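Local structure of probable mannosyltransferase KTR4 (Saccharomyces cerevisiae, 5A07) at residues 110-113 / 114-117; 125-128 / 129-133. The protein is a probable mannosyltransferase of the GT-A clan, a glycosyltransferase-type protein that binds guanosine-5'-diphosphate and a manganese ion. One frame throughout, in Å; residues are numbered along the deposited sequence.

Contact 1: 110-113 / 114-117. With GDP (guanosine-5'-diphosphate), chain F.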
ATOM      1  N   LEU B 110       9.907  -6.448  -7.128  1.00 18.63           N
ATOM      2  CA  LEU B 110      10.703  -5.645  -8.010  1.00 18.59           C
ATOM      3  C   LEU B 110      11.968  -5.398  -7.289  1.00 19.63           C
ATOM      4  O   LEU B 110      11.957  -4.734  -6.248  1.00 20.63           O
ATOM      5  CB  LEU B 110       9.999  -4.312  -8.252  1.00 19.63           C
ATOM      6  CG  LEU B 110      10.749  -3.292  -9.075  1.00 18.22           C
ATOM      7  CD1 LEU B 110      10.772  -3.715 -10.551  1.00 17.43           C
ATOM      8  CD2 LEU B 110      10.184  -1.871  -8.957  1.00 19.47           C
ATOM      9  N   VAL B 111      13.091  -5.928  -7.827  1.00 16.00           N
ATOM     10  CA  VAL B 111      14.360  -5.823  -7.152  1.00 17.67           C
ATOM     11  C   VAL B 111      15.521  -5.741  -8.139  1.00 19.96           C
ATOM     12  O   VAL B 111      15.358  -6.113  -9.300  1.00 19.27           O
ATOM     13  CB  VAL B 111      14.656  -7.056  -6.267  1.00 20.63           C
ATOM     14  CG1 VAL B 111      13.815  -6.999  -4.992  1.00 25.48           C
ATOM     15  CG2 VAL B 111      14.308  -8.343  -6.938  1.00 24.88           C
ATOM     16  N   ARG B 112      16.648  -5.250  -7.620  1.00 19.35           N
ATOM     17  CA  ARG B 112      17.871  -5.150  -8.362  1.00 23.14           C
ATOM     18  C   ARG B 112      18.711  -6.384  -8.086  1.00 23.32           C
ATOM     19  O   ARG B 112      18.505  -7.100  -7.111  1.00 19.69           O
ATOM     20  CB  ARG B 112      18.624  -3.909  -7.945  1.00 26.70           C
ATOM     21  CG  ARG B 112      17.986  -2.597  -8.363  1.00 33.41           C
ATOM     22  CD  ARG B 112      18.534  -1.404  -7.581  1.00 37.26           C
ATOM     23  NE  ARG B 112      17.895  -1.570  -6.264  1.00 50.25           N
ATOM     24  CZ  ARG B 112      17.412  -0.610  -5.486  1.00 50.75           C
ATOM     25  NH1 ARG B 112      17.514   0.650  -5.852  1.00 50.46           N
ATOM     26  NH2 ARG B 112      16.798  -0.934  -4.344  1.00 49.22           N
ATOM     27  N   ASN B 113      19.667  -6.680  -8.984  1.00 23.19           N
ATOM     28  CA  ASN B 113      20.634  -7.759  -8.716  1.00 20.60           C
ATOM     29  C   ASN B 113      21.324  -7.616  -7.375  1.00 19.53           C
ATOM     30  O   ASN B 113      21.557  -8.610  -6.632  1.00 21.38           O
ATOM     31  CB  ASN B 113      21.657  -7.898  -9.892  1.00 20.68           C
ATOM     32  CG  ASN B 113      20.998  -8.559 -11.125  1.00 21.10           C
ATOM     33  OD1 ASN B 113      20.536  -9.695 -11.075  1.00 20.59           O
ATOM     34  ND2 ASN B 113      20.907  -7.812 -12.205  1.00 24.42           N
ATOM     35  N   SER B 114      21.619  -6.371  -7.042  1.00 18.59           N
ATOM     36  CA  SER B 114      22.304  -6.044  -5.826  1.00 23.70           C
ATOM     37  C   SER B 114      21.423  -6.249  -4.593  1.00 24.68           C
ATOM     38  O   SER B 114      21.959  -6.179  -3.512  1.00 23.71           O
ATOM     39  CB  SER B 114      22.801  -4.583  -5.841  1.00 22.72           C
ATOM     40  OG  SER B 114      21.735  -3.721  -5.941  1.00 24.21           O
ATOM     41  N   ASP B 115      20.120  -6.573  -4.751  1.00 21.00           N
ATOM     42  CA  ASP B 115      19.235  -6.714  -3.569  1.00 19.02           C
ATOM     43  C   ASP B 115      19.176  -8.147  -3.166  1.00 18.16           C
ATOM     44  O   ASP B 115      18.376  -8.545  -2.307  1.00 17.05           O
ATOM     45  CB  ASP B 115      17.840  -6.236  -3.930  1.00 19.17           C
ATOM     46  CG  ASP B 115      17.758  -4.753  -4.047  1.00 20.65           C
ATOM     47  OD1 ASP B 115      18.336  -4.063  -3.172  1.00 21.99           O
ATOM     48  OD2 ASP B 115      17.155  -4.237  -5.007  1.00 21.41           O
ATOM     49  N   LEU B 116      20.005  -8.985  -3.782  1.00 17.60           N
ATOM     50  CA  LEU B 116      19.873 -10.416  -3.560  1.00 19.09           C
ATOM     51  C   LEU B 116      19.826 -10.871  -2.081  1.00 18.92           C
ATOM     52  O   LEU B 116      18.903 -11.581  -1.655  1.00 18.82           O
ATOM     53  CB  LEU B 116      20.989 -11.219  -4.267  1.00 18.62           C
ATOM     54  CG  LEU B 116      20.931 -12.673  -3.974  1.00 17.71           C
ATOM     55  CD1 LEU B 116      19.702 -13.317  -4.558  1.00 20.90           C
ATOM     56  CD2 LEU B 116      22.212 -13.286  -4.612  1.00 20.40           C
ATOM     57  N   GLU B 117      20.753 -10.370  -1.297  1.00 18.77           N
ATOM     58  CA  GLU B 117      20.777 -10.835   0.105  1.00 21.57           C
ATOM     59  C   GLU B 117      19.580 -10.378   0.930  1.00 16.72           C
ATOM     60  O   GLU B 117      19.039 -11.153   1.725  1.00 18.54           O
ATOM     61  CB  GLU B 117      22.054 -10.354   0.771  1.00 24.18           C
ATOM     62  CG  GLU B 117      23.268 -10.980   0.241  1.00 26.27           C
ATOM     63  CD  GLU B 117      24.515 -10.400   0.930  1.00 34.35           C
ATOM     64  OE1 GLU B 117      24.849  -9.192   0.683  1.00 29.51           O
ATOM     65  OE2 GLU B 117      25.104 -11.194   1.735  1.00 28.79           O
TER
HETATM   66  PB  GDP F 500      11.423   2.746  -0.282  1.00 27.33           P
HETATM   67  O1B GDP F 500      12.541   3.349   0.482  1.00 30.18           O
HETATM   68  O2B GDP F 500      10.429   3.595  -0.832  1.00 28.25           O
HETATM   69  O3B GDP F 500      10.920   1.506   0.356  1.00 25.14           O
HETATM   70  O3A GDP F 500      12.191   2.377  -1.663  1.00 30.82           O
HETATM   71  PA  GDP F 500      12.950   1.068  -2.140  1.00 25.03           P
HETATM   72  O1A GDP F 500      14.317   1.323  -2.608  1.00 24.59           O
HETATM   73  O2A GDP F 500      12.825  -0.113  -1.269  1.00 20.30           O
HETATM   74  O5' GDP F 500      12.144   0.765  -3.463  1.00 20.94           O
HETATM   75  C5' GDP F 500      10.864   0.136  -3.610  1.00 23.38           C
HETATM   76  C4' GDP F 500      10.934  -1.213  -4.306  1.00 23.06           C
HETATM   77  O4' GDP F 500      11.392  -0.982  -5.644  1.00 22.81           O
HETATM   78  C3' GDP F 500      11.885  -2.212  -3.668  1.00 20.10           C
HETATM   79  O3' GDP F 500      11.386  -3.548  -3.919  1.00 19.28           O
HETATM   80  C2' GDP F 500      13.201  -1.943  -4.416  1.00 21.51           C
HETATM   81  O2' GDP F 500      14.024  -3.100  -4.480  1.00 18.73           O
HETATM   82  C1' GDP F 500      12.674  -1.627  -5.771  1.00 21.88           C
HETATM   83  N9  GDP F 500      13.508  -0.672  -6.539  1.00 24.90           N
HETATM   84  C8  GDP F 500      13.801   0.624  -6.259  1.00 25.97           C
HETATM   85  N7  GDP F 500      14.565   1.156  -7.296  1.00 25.71           N
HETATM   86  C5  GDP F 500      14.715   0.165  -8.228  1.00 23.84           C
HETATM   87  C6  GDP F 500      15.388   0.077  -9.538  1.00 23.27           C
HETATM   88  O6  GDP F 500      15.961   1.152  -9.908  1.00 25.31           O
HETATM   89  N1  GDP F 500      15.346  -1.096 -10.184  1.00 23.38           N
HETATM   90  C2  GDP F 500      14.723  -2.216  -9.657  1.00 21.74           C
HETATM   91  N2  GDP F 500      14.728  -3.351 -10.348  1.00 21.88           N
HETATM   92  N3  GDP F 500      14.090  -2.186  -8.444  1.00 18.74           N
HETATM   93  C4  GDP F 500      14.018  -1.033  -7.753  1.00 21.22           C

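Contact 2: 125-128 / 129-133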
ATOM      1  N   GLN B 125      11.576 -15.245   5.664  1.00 16.86           N
ATOM      2  CA  GLN B 125      10.539 -14.918   6.613  1.00 20.57           C
ATOM      3  C   GLN B 125       9.119 -15.115   6.112  1.00 17.54           C
ATOM      4  O   GLN B 125       8.229 -15.608   6.877  1.00 17.02           O
ATOM      5  CB  GLN B 125      10.768 -13.492   7.082  1.00 21.96           C
ATOM      6  CG  GLN B 125      12.027 -13.536   7.943  1.00 22.11           C
ATOM      7  CD  GLN B 125      12.256 -12.233   8.493  1.00 24.36           C
ATOM      8  OE1 GLN B 125      13.016 -11.478   7.900  1.00 36.03           O
ATOM      9  NE2 GLN B 125      11.453 -11.854   9.424  1.00 20.72           N
ATOM     10  N   LEU B 126       8.867 -14.772   4.855  1.00 17.14           N
ATOM     11  CA  LEU B 126       7.510 -14.968   4.292  1.00 15.79           C
ATOM     12  C   LEU B 126       7.252 -16.468   4.172  1.00 18.18           C
ATOM     13  O   LEU B 126       6.116 -16.936   4.401  1.00 17.04           O
ATOM     14  CB  LEU B 126       7.379 -14.313   2.909  1.00 16.30           C
ATOM     15  CG  LEU B 126       6.069 -14.543   2.181  1.00 17.41           C
ATOM     16  CD1 LEU B 126       4.982 -13.939   2.981  1.00 16.56           C
ATOM     17  CD2 LEU B 126       6.192 -13.910   0.786  1.00 20.39           C
ATOM     18  N   GLU B 127       8.264 -17.240   3.801  1.00 16.09           N
ATOM     19  CA  GLU B 127       8.070 -18.708   3.703  1.00 17.70           C
ATOM     20  C   GLU B 127       7.751 -19.299   5.116  1.00 17.13           C
ATOM     21  O   GLU B 127       6.814 -20.094   5.294  1.00 18.79           O
ATOM     22  CB  GLU B 127       9.330 -19.368   3.159  1.00 17.09           C
ATOM     23  CG  GLU B 127       9.503 -19.252   1.645  1.00 16.54           C
ATOM     24  CD  GLU B 127       8.570 -20.164   0.854  1.00 19.25           C
ATOM     25  OE1 GLU B 127       8.439 -21.343   1.259  1.00 20.02           O
ATOM     26  OE2 GLU B 127       8.000 -19.742  -0.189  1.00 19.16           O
ATOM     27  N   GLU B 128       8.555 -18.904   6.074  1.00 17.48           N
ATOM     28  CA  GLU B 128       8.451 -19.456   7.429  1.00 20.15           C
ATOM     29  C   GLU B 128       7.093 -19.097   8.058  1.00 21.11           C
ATOM     30  O   GLU B 128       6.482 -19.918   8.714  1.00 18.52           O
ATOM     31  CB  GLU B 128       9.578 -18.927   8.291  1.00 23.17           C
ATOM     32  CG  GLU B 128       9.582 -19.341   9.790  1.00 32.22           C
ATOM     33  CD  GLU B 128       9.474 -20.868   9.995  1.00 33.07           C
ATOM     34  OE1 GLU B 128       9.840 -21.655   9.090  1.00 41.22           O
ATOM     35  OE2 GLU B 128       8.935 -21.322  11.019  1.00 43.97           O
ATOM     36  N   GLU B 129       6.601 -17.879   7.854  1.00 20.94           N
ATOM     37  CA  GLU B 129       5.388 -17.468   8.523  1.00 20.60           C
ATOM     38  C   GLU B 129       4.136 -17.791   7.716  1.00 21.60           C
ATOM     39  O   GLU B 129       3.043 -17.747   8.253  1.00 21.63           O
ATOM     40  CB  GLU B 129       5.408 -15.954   8.799  1.00 21.39           C
ATOM     41  CG  GLU B 129       6.579 -15.483   9.677  1.00 24.00           C
ATOM     42  CD  GLU B 129       6.759 -16.251  11.035  1.00 26.08           C
ATOM     43  OE1 GLU B 129       5.778 -16.773  11.585  1.00 24.73           O
ATOM     44  OE2 GLU B 129       7.941 -16.396  11.510  1.00 27.74           O
ATOM     45  N   TYR B 130       4.292 -18.041   6.421  1.00 19.32           N
ATOM     46  CA  TYR B 130       3.149 -18.237   5.520  1.00 19.32           C
ATOM     47  C   TYR B 130       3.322 -19.244   4.385  1.00 18.03           C
ATOM     48  O   TYR B 130       2.666 -20.327   4.348  1.00 17.92           O
ATOM     49  CB  TYR B 130       2.676 -16.893   4.943  1.00 17.10           C
ATOM     50  CG  TYR B 130       1.524 -17.070   3.948  1.00 17.46           C
ATOM     51  CD1 TYR B 130       0.280 -17.493   4.371  1.00 18.54           C
ATOM     52  CD2 TYR B 130       1.694 -16.879   2.597  1.00 19.12           C
ATOM     53  CE1 TYR B 130      -0.761 -17.676   3.510  1.00 18.32           C
ATOM     54  CE2 TYR B 130       0.630 -17.062   1.664  1.00 18.26           C
ATOM     55  CZ  TYR B 130      -0.591 -17.467   2.152  1.00 20.37           C
ATOM     56  OH  TYR B 130      -1.668 -17.622   1.328  1.00 19.38           O
ATOM     57  N   ASN B 131       4.186 -18.912   3.463  1.00 17.78           N
ATOM     58  CA  ASN B 131       4.155 -19.557   2.174  1.00 17.11           C
ATOM     59  C   ASN B 131       4.632 -21.008   2.120  1.00 19.38           C
ATOM     60  O   ASN B 131       4.299 -21.693   1.202  1.00 21.97           O
ATOM     61  CB  ASN B 131       4.868 -18.710   1.115  1.00 17.41           C
ATOM     62  CG  ASN B 131       4.324 -18.964  -0.314  1.00 19.02           C
ATOM     63  OD1 ASN B 131       3.154 -19.254  -0.511  1.00 16.35           O
ATOM     64  ND2 ASN B 131       5.239 -18.966  -1.295  1.00 20.21           N
ATOM     65  N   LYS B 132       5.362 -21.483   3.130  1.00 18.55           N
ATOM     66  CA  LYS B 132       5.803 -22.860   3.131  1.00 21.74           C
ATOM     67  C   LYS B 132       4.600 -23.773   3.215  1.00 24.22           C
ATOM     68  O   LYS B 132       4.686 -24.906   2.787  1.00 21.80           O
ATOM     69  CB  LYS B 132       6.755 -23.155   4.281  1.00 22.42           C
ATOM     70  CG  LYS B 132       6.073 -23.215   5.653  1.00 23.68           C
ATOM     71  CD  LYS B 132       7.091 -23.418   6.759  1.00 29.30           C
ATOM     72  CE  LYS B 132       6.407 -23.464   8.119  1.00 32.55           C
ATOM     73  NZ  LYS B 132       7.488 -23.590   9.135  1.00 39.06           N
ATOM     74  N   ASN B 133       3.474 -23.270   3.700  1.00 21.74           N
ATOM     75  CA  ASN B 133       2.278 -24.096   3.777  1.00 22.03           C
ATOM     76  C   ASN B 133       1.280 -23.935   2.648  1.00 23.41           C
ATOM     77  O   ASN B 133       0.277 -24.648   2.617  1.00 23.15           O
ATOM     78  CB  ASN B 133       1.575 -23.850   5.135  1.00 23.15           C
ATOM     79  CG  ASN B 133       2.378 -24.344   6.272  1.00 24.94           C
ATOM     80  OD1 ASN B 133       2.999 -25.373   6.157  1.00 22.67           O
ATOM     81  ND2 ASN B 133       2.490 -23.579   7.302  1.00 23.20           N
TER

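Contact 1: 110-113 / 114-117
One carboxylate oxygen, Asp115 OD2, takes two bonds from a single residue three positions back: the main chain and the side chain of Arg112 both end on it. The amide of Arg112 reaches it on the anti side, N to OD2 2.8 Å and nearly straight at 163°. NE comes in on the syn side at 3.0 Å from the same OD2, and here the acceptor lies in the guanidinium plane, at its edge; NH2 adds a weak third bond. The carboxylate is turned 62° against the guanidinium, so this salt bridge is not a flat two-oxygen pairing. The bend of the arginine at chi3 (-74°) brings NE and NH2 back to the aspartate while its chain runs over the guanine. Asp115 returns the favour through its backbone, N to Arg112 O 2.9 Å, and Leu116 N bonds to Asn113 O, winding the 3-10 turn into helix 116-131. The Asn113 amide is bonded outside the turn, OD1 to Thr147 N and ND2 to Glu145 O.

GDP lies against this turn. CG of Arg112 sits 3.5 Å from GDP C2, and one face of its guanidinium is turned to the imidazole part of the base. Leu110 CG comes to the opposite face, 3.6 Å from GDP N3, so the base lies between the two. Leu110 O receives both ribose hydroxyls, with GDP O3' at 2.7 Å, and Val111 O takes a weak bond from N2. Tyr199, Tyr205, Asp143 and Asn142 side chains bind GDP too; Asp115 probably fixes the rotation of the arginine over guanine and may temper its charge.

Contact 2: 125-128 / 129-133
Lys132 and Glu128 run side by side at the surface, late in helix 116-131 and just beyond, joined by an i to i+4 salt bridge, Lys132 NZ to Glu128 OE1 3.0 Å, with a weaker bond to the other carboxylate oxygen. This helix belongs to the beta-alpha-beta unit between strands 105-110 and 138-142, and here it widens into a pi-type turn. The lysine leaves the backbone with CG between N and the carbonyl carbon (chi1 73°) and is extended from there on, which carries its ammonium back along the helix to the glutamate; NZ meets OE1 from above the carboxylate plane. On the buried side Asn131 ND2 bonds to Glu127 OE2 at 3.1 Å, again from above the carboxylate, the two flat groups standing 69° apart.

The backbone beneath widens as the helix runs out. Glu129 N still makes an alpha-helical bond to Gln125 O, but Asn131 N reaches five residues back to Leu126 O at 2.9 Å, and Lys132 N does the same to Glu127 O at 3.0 Å. Tyr130 N makes weak bonds to both Leu126 O and Glu127 O. Leu126 CD1 packs on Tyr130 CB at 4.2 Å, and the leucine also touches Ile107 of strand 105-110 and Phe237.

Further out, the buried Glu127 is held by Arg162 through OE1 and by Tyr138 through OE2, so its negative charge is probably well compensated; Asn131 ND2 also serves Tyr136 O. The Tyr130 ring stacks with Phe134, and its OH is bonded to Val245 N. Of the two five-residue backbone bonds, the one from Lys132 N arrives in the carbonyl plane of Glu127, on a lone pair of O.

Overall arrangement
From the N-terminal side, strand 105-110 of the mixed sheet ends at contact 1, where the chain turns past GDP and enters helix 116-131. Contact 2 follows near the other end of that helix, before the chain comes back into strand 138-142, parallel to the first. The two are in series, neither nested nor crossed, with each closing a short local turn. Their centres lie 20 Å apart and their nearest atoms about 9 Å, without touching. Contact 1 thus ties the strand end and helix start to the nucleotide, whereas contact 2 ties the helix end to the sheet and to the region around strand 236-237.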